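Side-chain contacts in putative mannose-1-phosphate guanylyl transferase (Thermus thermophilus, PDB 2CU2), which probably transfers a guanylyl group from GTP to mannose 1-phosphate, yielding GDP-mannose: residues P47-E52 with R102-P107; E43-L48 with E120-M125; G72-L77 with V92-K97; G132-L137 with G236-A241. All blocks are in the same frame, centred on the assembly; numbering follows the deposited sequence.

Interaction 1: residues P47-E52 with R102-P107; sequences PLVPPE and RLLVLP
L104 reaches from strand 102-107 toward L48 and V49 of the loop after helix 37-45, and one methyl makes both contacts. Following its side chain outward, CB leaves the strand in the direction of the loop but is still 5.3 Å from CG2 of V49, and CG is likewise too distant to touch. The branch settles the matter: CD1 turns from the loop, whereas CD2 extends to it, lying 4.1 Å from CD2 of L48 and 4.2 Å from CG2 of V49. These two loop methyls are themselves 4.5 Å apart, so the three carbons form a nearly equilateral triangle at ordinary van der Waals spacing. The L104 torsion behind this is a chi1 of -150°, which places CG broadly anti to the backbone N but some 30° off a fully staggered value. The L48 and L104 side chains meet at about a right angle, touching end methyl to end methyl with little overlap along their lengths. No hydrogen bond joins the two segments, and the nearest CA pair, V49 and L104, is 9.0 Å apart, so the link is made by apolar side chains alone. Around it, L122 and L126 of helix 115-128 also pack on L104, A5 of strand 3-8 meets V49, and A191 of strand 184-192 adjoins L104. The loop thus fits beside the sheet, next to helix 115-128.

Interaction 2: residues E43-L48 with E120-M125; sequences ERLAPL and EALATM
L48 and L122 come together through different first torsions: CG of L48 is anti to its backbone N (chi1 -176°), while CG of L122 is anti to its carbonyl carbon (chi1 -78°). The first extends the L48 branch toward helix 115-128; the second places CG of L122, and with it CD1, beside the incoming methyl, which CB also meets because its bond from CA points toward the loop. CD2 of L48 lies 3.4 Å from CB of L122, tighter than usual van der Waals contact, and 3.9 Å from CD1 of L122, so it is seated against the base of that side chain as well as its tip. The two side chains cross obliquely. The other L48 methyl, CD1, is 4.3 Å from CB of A123, one residue further along the helix, which makes L48 straddle two successive positions. L45 adds a lighter touch, its CD1 4.3 Å from CD1 of L122. N of L48 donates to O of L45 at 2.9 Å, closing a turn that keeps the two leucines near each other. Polar links flank this apolar patch: R44 bridges to D115, and R119 donates to the carbonyl of R44. The C-terminal end of helix 37-45 and the loop after it thus pack on helix 115-128, which itself rests on V189 of strand 184-192 through L122 and M125, consistent with the layered alpha/beta fold of GT-A-type nucleotidyltransferases.

Interaction 3: residues G72-L77 with V92-K97; sequences GIRLLL and VAEALK
A mixed apolar and electrostatic contact near the surface joins L76 and R74 of strand 74-78 to E94 of helix 83-98, within a beta-alpha-beta crossover. The topology supports that name: strand 74-78 runs parallel to 54-59, which is parallel to 3-8, which is parallel to 102-107, and helix 83-98 connects the first of these strands to the last. The order 74-78, 54-59, 3-8, 102-107 is that of a Rossmann-like half-sheet. The strand and helix stand well apart, their closest CA atoms, those of L76 and E94, being 9.3 Å from each other, so long side chains must span the interval. CD2 of L76 touches CG of E94 at 3.8 Å, the two side chains lying alongside and running antiparallel, and L55 of strand 54-59 also meets E94. The glutamate is bent at chi2 (-61°), which turns its carboxylate away from a fully extended course. R74 probably adds a weak long-range attraction: its NH1 is 4.5 Å from OE1 of E94, beyond a salt bridge and oblique to the guanidinium, while its NE is committed to the carbonyl of E52. Replacing E94 with an alanine would probably leave K97 without its carboxylate partner and open a gap beside the L76 methyl. That partnership, formed within a single turn of helix, is a salt bridge: NZ of K97 meets OE2 of E94 at 2.8 Å, on the syn side and 35° out of the carboxylate plane.

Interaction 4: residues G132-L137 with G236-A241; sequences GFVVAL and GVMEKA
M238 and A241, three residues apart in the stretch that includes and follows helix 233-238, each engage a different methyl of V134 on strand 134-139. A pi-type turn covers G236 to M238. Separately, the carbonyl of V237 takes N of K240 at 2.9 Å in an i+3 hydrogen bond. At M238 the chain folds at chi2 (-43°) and carries the thioether to the strand: CE lies 3.7 Å from CG2 of V134 and SD 3.8 Å from the same methyl. The thioether end is therefore laid alongside CG2, the two side chains meeting at a slant. F190 and M197 also border M238. At A241 the backbone N reaches the carbonyl of M238 at 3.1 Å, and its CB faces V134, 4.1 Å from CG1. V134 can serve both partners because chi1 (75°) sets CG1 between the backbone N and the carbonyl carbon, with CG2 anti to N. No hydrogen bond links the segments, and the atoms that meet are carbons and a sulfur; adhesion here consequently rests on dispersion and burial of apolar surface, and on shape more than on direction.

From the N terminus, residues 43-52 open two loops, since interactions 1 and 2 share P47 and L48. Interaction 3 is nested within both, closing the short excursion from strand 74-78 to helix 83-98. Interaction 1 then closes at strand 102-107, and interaction 2 closes outside it at helix 115-128. Interaction 4 follows in series, bringing residues 236-241 back to strand 134-139; none of the loops cross it. Interactions 1, 3 and 4 all reach the large mixed sheet. Direct packing joins neighbours: L104 on L122 between interactions 1 and 2, P51 on I73 between 1 and 3, and M125 on L137 between 2 and 4.

Interaction 1: residues P47-E52 with R102-P107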
# COMPACT_ATOMS: atom_id res chain seq x y z
N PRO A 47 -32.48 -19.90 8.69
CA PRO A 47 -33.47 -20.85 8.20
C PRO A 47 -33.50 -22.19 8.93
O PRO A 47 -34.53 -22.86 8.97
CB PRO A 47 -33.10 -21.01 6.72
CG PRO A 47 -32.49 -19.69 6.39
CD PRO A 47 -31.60 -19.45 7.59
N LEU A 48 -32.36 -22.59 9.50
CA LEU A 48 -32.28 -23.86 10.20
C LEU A 48 -32.56 -23.70 11.69
O LEU A 48 -33.35 -24.46 12.26
CB LEU A 48 -30.90 -24.48 10.01
CG LEU A 48 -30.70 -25.86 10.63
CD1 LEU A 48 -31.65 -26.85 9.97
CD2 LEU A 48 -29.26 -26.32 10.46
N VAL A 49 -31.93 -22.72 12.33
CA VAL A 49 -32.13 -22.48 13.76
C VAL A 49 -32.49 -21.01 13.94
O VAL A 49 -31.72 -20.12 13.59
CB VAL A 49 -30.86 -22.80 14.58
CG1 VAL A 49 -31.14 -22.63 16.07
CG2 VAL A 49 -30.41 -24.23 14.31
N PRO A 50 -33.69 -20.74 14.48
CA PRO A 50 -34.10 -19.35 14.68
C PRO A 50 -33.18 -18.55 15.61
O PRO A 50 -32.47 -19.11 16.44
CB PRO A 50 -35.52 -19.48 15.23
CG PRO A 50 -35.49 -20.81 15.94
CD PRO A 50 -34.72 -21.67 14.97
N PRO A 51 -33.17 -17.22 15.45
CA PRO A 51 -32.34 -16.33 16.24
C PRO A 51 -32.61 -16.48 17.74
O PRO A 51 -31.72 -16.45 18.57
CB PRO A 51 -32.60 -14.90 15.78
CG PRO A 51 -33.11 -15.00 14.35
CD PRO A 51 -33.75 -16.46 14.35
N GLU A 52 -33.91 -16.62 18.08
CA GLU A 52 -34.26 -16.79 19.49
C GLU A 52 -33.50 -17.94 20.16
O GLU A 52 -33.16 -17.89 21.34
CB GLU A 52 -35.76 -17.03 19.59
CG GLU A 52 -36.54 -16.15 18.62
CD GLU A 52 -37.13 -17.01 17.53
OE1 GLU A 52 -37.46 -18.16 17.80
OE2 GLU A 52 -37.25 -16.53 16.40
N ARG A 102 -31.14 -30.65 21.35
CA ARG A 102 -29.97 -30.66 20.49
C ARG A 102 -29.22 -29.35 20.56
O ARG A 102 -29.83 -28.27 20.68
CB ARG A 102 -30.39 -30.91 19.04
CG ARG A 102 -30.90 -32.30 18.73
CD ARG A 102 -29.77 -33.29 18.62
NE ARG A 102 -30.24 -34.60 18.15
CZ ARG A 102 -30.87 -35.48 18.92
NH1 ARG A 102 -31.11 -35.21 20.20
NH2 ARG A 102 -31.28 -36.64 18.40
N LEU A 103 -27.90 -29.43 20.51
CA LEU A 103 -27.07 -28.24 20.50
C LEU A 103 -26.13 -28.32 19.31
O LEU A 103 -25.42 -29.31 19.13
CB LEU A 103 -26.27 -28.09 21.80
CG LEU A 103 -25.34 -26.87 21.79
CD1 LEU A 103 -26.17 -25.59 21.64
CD2 LEU A 103 -24.50 -26.83 23.06
N LEU A 104 -26.14 -27.27 18.50
CA LEU A 104 -25.30 -27.20 17.33
C LEU A 104 -24.18 -26.20 17.69
O LEU A 104 -24.46 -25.12 18.21
CB LEU A 104 -26.14 -26.69 16.16
CG LEU A 104 -25.83 -27.11 14.73
CD1 LEU A 104 -25.51 -28.60 14.66
CD2 LEU A 104 -27.06 -26.78 13.88
N VAL A 105 -22.94 -26.58 17.44
CA VAL A 105 -21.81 -25.70 17.74
C VAL A 105 -21.07 -25.36 16.46
O VAL A 105 -20.63 -26.25 15.73
CB VAL A 105 -20.83 -26.37 18.72
CG1 VAL A 105 -19.56 -25.55 18.83
CG2 VAL A 105 -21.47 -26.52 20.09
N LEU A 106 -20.92 -24.06 16.18
CA LEU A 106 -20.22 -23.66 14.97
C LEU A 106 -19.41 -22.38 15.07
O LEU A 106 -19.76 -21.45 15.81
CB LEU A 106 -21.21 -23.52 13.81
CG LEU A 106 -22.43 -22.65 14.09
CD1 LEU A 106 -22.48 -21.48 13.13
CD2 LEU A 106 -23.68 -23.51 13.96
N PRO A 107 -18.29 -22.31 14.33
CA PRO A 107 -17.44 -21.13 14.24
C PRO A 107 -18.07 -20.06 13.34
O PRO A 107 -18.83 -20.34 12.42
CB PRO A 107 -16.10 -21.57 13.67
CG PRO A 107 -16.35 -22.83 12.86
CD PRO A 107 -17.74 -23.35 13.48

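Interaction 2: residues E43-L48 with E120-M125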
# COMPACT_ATOMS: atom_id res chain seq x y z
N GLU A 43 -26.87 -15.37 8.81
CA GLU A 43 -27.84 -15.40 7.72
C GLU A 43 -28.04 -16.83 7.23
O GLU A 43 -29.15 -17.27 6.94
CB GLU A 43 -27.34 -14.52 6.58
CG GLU A 43 -28.08 -14.65 5.29
CD GLU A 43 -27.51 -13.76 4.21
OE1 GLU A 43 -27.92 -13.91 3.03
OE2 GLU A 43 -26.66 -12.89 4.53
N ARG A 44 -26.93 -17.55 7.15
CA ARG A 44 -26.89 -18.94 6.70
C ARG A 44 -27.57 -19.87 7.71
O ARG A 44 -28.16 -20.90 7.33
CB ARG A 44 -25.41 -19.31 6.54
CG ARG A 44 -25.09 -20.75 6.26
CD ARG A 44 -23.57 -20.88 6.18
NE ARG A 44 -23.04 -19.95 5.19
CZ ARG A 44 -22.06 -19.08 5.41
NH1 ARG A 44 -21.47 -19.00 6.60
NH2 ARG A 44 -21.67 -18.28 4.42
N LEU A 45 -27.50 -19.51 8.98
CA LEU A 45 -28.08 -20.32 10.05
C LEU A 45 -29.57 -20.08 10.32
O LEU A 45 -30.28 -21.00 10.69
CB LEU A 45 -27.30 -20.10 11.35
CG LEU A 45 -27.67 -20.93 12.60
CD1 LEU A 45 -27.47 -22.40 12.31
CD2 LEU A 45 -26.80 -20.52 13.79
N ALA A 46 -30.03 -18.84 10.13
CA ALA A 46 -31.42 -18.47 10.40
C ALA A 46 -32.49 -19.48 9.97
O ALA A 46 -33.32 -19.88 10.78
CB ALA A 46 -31.72 -17.10 9.81
N PRO A 47 -32.48 -19.90 8.69
CA PRO A 47 -33.47 -20.85 8.20
C PRO A 47 -33.50 -22.19 8.93
O PRO A 47 -34.53 -22.86 8.97
CB PRO A 47 -33.10 -21.01 6.72
CG PRO A 47 -32.49 -19.69 6.39
CD PRO A 47 -31.60 -19.45 7.59
N LEU A 48 -32.36 -22.59 9.50
CA LEU A 48 -32.28 -23.86 10.20
C LEU A 48 -32.56 -23.70 11.69
O LEU A 48 -33.35 -24.46 12.26
CB LEU A 48 -30.90 -24.48 10.01
CG LEU A 48 -30.70 -25.86 10.63
CD1 LEU A 48 -31.65 -26.85 9.97
CD2 LEU A 48 -29.26 -26.32 10.46
N GLU A 120 -28.27 -28.24 4.85
CA GLU A 120 -28.61 -29.64 4.67
C GLU A 120 -27.63 -30.53 5.44
O GLU A 120 -28.04 -31.53 6.04
CB GLU A 120 -28.63 -29.99 3.17
CG GLU A 120 -29.90 -29.48 2.49
CD GLU A 120 -29.91 -29.69 0.98
OE1 GLU A 120 -28.89 -30.17 0.44
OE2 GLU A 120 -30.94 -29.37 0.35
N ALA A 121 -26.36 -30.15 5.45
CA ALA A 121 -25.35 -30.92 6.18
C ALA A 121 -25.61 -30.85 7.69
O ALA A 121 -25.49 -31.85 8.40
CB ALA A 121 -23.95 -30.39 5.87
N LEU A 122 -25.96 -29.67 8.18
CA LEU A 122 -26.23 -29.49 9.60
C LEU A 122 -27.50 -30.24 10.01
O LEU A 122 -27.55 -30.84 11.09
CB LEU A 122 -26.40 -28.00 9.94
CG LEU A 122 -25.10 -27.19 10.06
CD1 LEU A 122 -25.43 -25.76 10.51
CD2 LEU A 122 -24.19 -27.85 11.06
N ALA A 123 -28.52 -30.20 9.15
CA ALA A 123 -29.77 -30.90 9.43
C ALA A 123 -29.46 -32.38 9.61
O ALA A 123 -29.97 -33.03 10.53
CB ALA A 123 -30.75 -30.71 8.28
N THR A 124 -28.60 -32.90 8.74
CA THR A 124 -28.23 -34.31 8.82
C THR A 124 -27.43 -34.61 10.08
O THR A 124 -27.53 -35.70 10.64
CB THR A 124 -27.42 -34.72 7.58
OG1 THR A 124 -28.25 -34.56 6.42
CG2 THR A 124 -26.98 -36.17 7.68
N MET A 125 -26.65 -33.64 10.54
CA MET A 125 -25.86 -33.83 11.76
C MET A 125 -26.79 -33.93 12.97
O MET A 125 -26.57 -34.74 13.86
CB MET A 125 -24.88 -32.67 11.94
CG MET A 125 -23.60 -32.81 11.11
SD MET A 125 -22.48 -31.39 11.28
CE MET A 125 -22.19 -31.39 13.06

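Interaction 3: residues G72-L77 with V92-K97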
# COMPACT_ATOMS: atom_id res chain seq x y z
N GLY A 72 -32.48 -10.78 18.67
CA GLY A 72 -33.15 -12.03 19.01
C GLY A 72 -32.11 -13.05 19.47
O GLY A 72 -32.34 -13.90 20.32
N ILE A 73 -30.95 -12.96 18.82
CA ILE A 73 -29.80 -13.73 19.26
C ILE A 73 -29.34 -13.26 20.64
O ILE A 73 -29.33 -12.08 20.96
CB ILE A 73 -28.69 -13.52 18.24
CG1 ILE A 73 -29.09 -14.14 16.90
CG2 ILE A 73 -27.39 -14.21 18.72
CD1 ILE A 73 -28.08 -13.83 15.79
N ARG A 74 -28.98 -14.25 21.48
CA ARG A 74 -28.48 -13.93 22.81
C ARG A 74 -26.95 -13.96 22.87
O ARG A 74 -26.29 -14.83 22.30
CB ARG A 74 -29.08 -14.94 23.80
CG ARG A 74 -30.56 -15.21 23.55
CD ARG A 74 -31.18 -16.12 24.62
NE ARG A 74 -32.21 -16.99 24.04
CZ ARG A 74 -32.67 -18.00 24.81
NH1 ARG A 74 -32.20 -18.17 26.03
NH2 ARG A 74 -33.61 -18.82 24.33
N LEU A 75 -26.37 -12.94 23.55
CA LEU A 75 -24.92 -12.90 23.72
C LEU A 75 -24.47 -13.74 24.93
O LEU A 75 -25.02 -13.63 26.02
CB LEU A 75 -24.52 -11.43 23.95
CG LEU A 75 -24.44 -10.64 22.64
CD1 LEU A 75 -23.81 -9.26 22.82
CD2 LEU A 75 -23.62 -11.35 21.56
N LEU A 76 -23.44 -14.55 24.75
CA LEU A 76 -22.83 -15.28 25.85
C LEU A 76 -21.45 -14.67 25.96
O LEU A 76 -20.56 -14.97 25.17
CB LEU A 76 -22.72 -16.77 25.55
CG LEU A 76 -23.97 -17.63 25.70
CD1 LEU A 76 -23.59 -19.09 25.54
CD2 LEU A 76 -24.60 -17.40 27.07
N LEU A 77 -21.28 -13.79 26.94
CA LEU A 77 -20.01 -13.10 27.14
C LEU A 77 -19.01 -13.93 27.92
O LEU A 77 -19.24 -14.29 29.07
CB LEU A 77 -20.26 -11.77 27.86
CG LEU A 77 -21.30 -10.86 27.18
CD1 LEU A 77 -21.50 -9.61 28.03
CD2 LEU A 77 -20.83 -10.48 25.78
N VAL A 92 -23.53 -25.37 26.59
CA VAL A 92 -24.22 -26.52 27.15
C VAL A 92 -25.07 -26.13 28.36
O VAL A 92 -26.18 -26.59 28.56
CB VAL A 92 -23.18 -27.56 27.55
CG1 VAL A 92 -23.84 -28.71 28.31
CG2 VAL A 92 -22.50 -28.12 26.31
N ALA A 93 -24.47 -25.26 29.21
CA ALA A 93 -25.20 -24.80 30.38
C ALA A 93 -26.55 -24.20 30.01
O ALA A 93 -27.57 -24.45 30.63
CB ALA A 93 -24.34 -23.75 31.09
N GLU A 94 -26.52 -23.36 28.96
CA GLU A 94 -27.75 -22.71 28.53
C GLU A 94 -28.75 -23.71 27.94
O GLU A 94 -29.93 -23.71 28.24
CB GLU A 94 -27.40 -21.64 27.50
CG GLU A 94 -26.74 -20.41 28.13
CD GLU A 94 -27.72 -19.78 29.09
OE1 GLU A 94 -28.83 -19.47 28.69
OE2 GLU A 94 -27.35 -19.60 30.25
N ALA A 95 -28.23 -24.55 27.02
CA ALA A 95 -29.09 -25.55 26.39
C ALA A 95 -29.82 -26.41 27.42
O ALA A 95 -31.00 -26.71 27.31
CB ALA A 95 -28.21 -26.43 25.50
N LEU A 96 -29.05 -26.83 28.45
CA LEU A 96 -29.63 -27.71 29.46
C LEU A 96 -30.85 -27.09 30.14
O LEU A 96 -31.93 -27.65 30.17
CB LEU A 96 -28.55 -28.02 30.49
CG LEU A 96 -27.59 -29.13 30.03
CD1 LEU A 96 -26.43 -29.34 30.99
CD2 LEU A 96 -28.28 -30.48 29.89
N LYS A 97 -30.63 -25.91 30.75
CA LYS A 97 -31.72 -25.28 31.48
C LYS A 97 -32.75 -24.64 30.55
O LYS A 97 -33.81 -24.17 30.97
CB LYS A 97 -31.15 -24.24 32.45
CG LYS A 97 -30.41 -23.11 31.73
CD LYS A 97 -29.34 -22.47 32.62
CE LYS A 97 -29.43 -20.94 32.65
NZ LYS A 97 -28.10 -20.38 32.87

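Interaction 4: residues G132-L137 with G236-A241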
# COMPACT_ATOMS: atom_id res chain seq x y z
N GLY A 132 -25.87 -40.77 22.63
CA GLY A 132 -24.51 -41.22 22.87
C GLY A 132 -23.55 -40.58 21.86
O GLY A 132 -22.39 -40.31 22.14
N PHE A 133 -24.06 -40.29 20.66
CA PHE A 133 -23.19 -39.86 19.58
C PHE A 133 -22.93 -38.35 19.61
O PHE A 133 -23.83 -37.54 19.80
CB PHE A 133 -23.83 -40.26 18.25
CG PHE A 133 -23.83 -41.75 18.11
CD1 PHE A 133 -24.98 -42.47 18.43
CD2 PHE A 133 -22.68 -42.42 17.73
CE1 PHE A 133 -24.97 -43.85 18.37
CE2 PHE A 133 -22.68 -43.81 17.68
CZ PHE A 133 -23.82 -44.53 18.00
N VAL A 134 -21.63 -38.05 19.41
CA VAL A 134 -21.26 -36.70 19.02
C VAL A 134 -21.00 -36.63 17.52
O VAL A 134 -20.36 -37.49 16.94
CB VAL A 134 -20.00 -36.30 19.79
CG1 VAL A 134 -18.78 -37.01 19.20
CG2 VAL A 134 -19.79 -34.80 19.70
N VAL A 135 -21.55 -35.65 16.81
CA VAL A 135 -21.40 -35.57 15.36
C VAL A 135 -20.50 -34.43 14.90
O VAL A 135 -20.61 -33.31 15.41
CB VAL A 135 -22.79 -35.41 14.67
CG1 VAL A 135 -22.66 -35.61 13.15
CG2 VAL A 135 -23.80 -36.40 15.26
N ALA A 136 -19.63 -34.71 13.94
CA ALA A 136 -18.71 -33.71 13.41
C ALA A 136 -18.93 -33.51 11.91
O ALA A 136 -19.53 -34.36 11.24
CB ALA A 136 -17.26 -34.11 13.68
N LEU A 137 -18.45 -32.37 11.41
CA LEU A 137 -18.57 -32.01 10.00
C LEU A 137 -17.23 -32.22 9.33
O LEU A 137 -16.21 -31.71 9.80
CB LEU A 137 -18.99 -30.55 9.84
CG LEU A 137 -18.90 -29.93 8.42
CD1 LEU A 137 -19.96 -30.52 7.50
CD2 LEU A 137 -19.08 -28.41 8.52
N GLY A 236 -9.73 -31.43 23.86
CA GLY A 236 -10.19 -31.78 25.20
C GLY A 236 -11.24 -32.89 25.20
O GLY A 236 -11.37 -33.66 26.14
N VAL A 237 -12.03 -32.94 24.12
CA VAL A 237 -13.14 -33.89 24.10
C VAL A 237 -13.15 -34.76 22.83
O VAL A 237 -13.15 -35.98 22.88
CB VAL A 237 -14.44 -33.10 24.19
CG1 VAL A 237 -15.63 -34.01 23.88
CG2 VAL A 237 -14.61 -32.52 25.58
N MET A 238 -13.21 -34.08 21.68
CA MET A 238 -13.44 -34.80 20.43
C MET A 238 -12.43 -35.92 20.18
O MET A 238 -12.77 -37.03 19.79
CB MET A 238 -13.40 -33.78 19.28
CG MET A 238 -14.61 -32.85 19.29
SD MET A 238 -16.14 -33.73 19.63
CE MET A 238 -17.11 -32.34 20.23
N GLU A 239 -11.14 -35.60 20.39
CA GLU A 239 -10.10 -36.58 20.08
C GLU A 239 -10.16 -37.81 21.00
O GLU A 239 -9.50 -38.82 20.77
CB GLU A 239 -8.74 -35.89 20.18
CG GLU A 239 -8.58 -34.78 19.14
CD GLU A 239 -7.24 -34.11 19.33
OE1 GLU A 239 -7.02 -33.07 18.73
OE2 GLU A 239 -6.42 -34.64 20.08
N LYS A 240 -10.95 -37.68 22.08
CA LYS A 240 -11.06 -38.79 23.02
C LYS A 240 -12.43 -39.47 22.96
O LYS A 240 -12.65 -40.55 23.51
CB LYS A 240 -10.79 -38.25 24.43
CG LYS A 240 -9.76 -37.11 24.44
CD LYS A 240 -8.65 -37.33 25.46
CE LYS A 240 -7.51 -36.31 25.30
NZ LYS A 240 -7.48 -35.42 26.46
N ALA A 241 -13.39 -38.80 22.29
CA ALA A 241 -14.75 -39.35 22.21
C ALA A 241 -14.82 -40.70 21.49
O ALA A 241 -14.24 -40.90 20.43
CB ALA A 241 -15.63 -38.33 21.49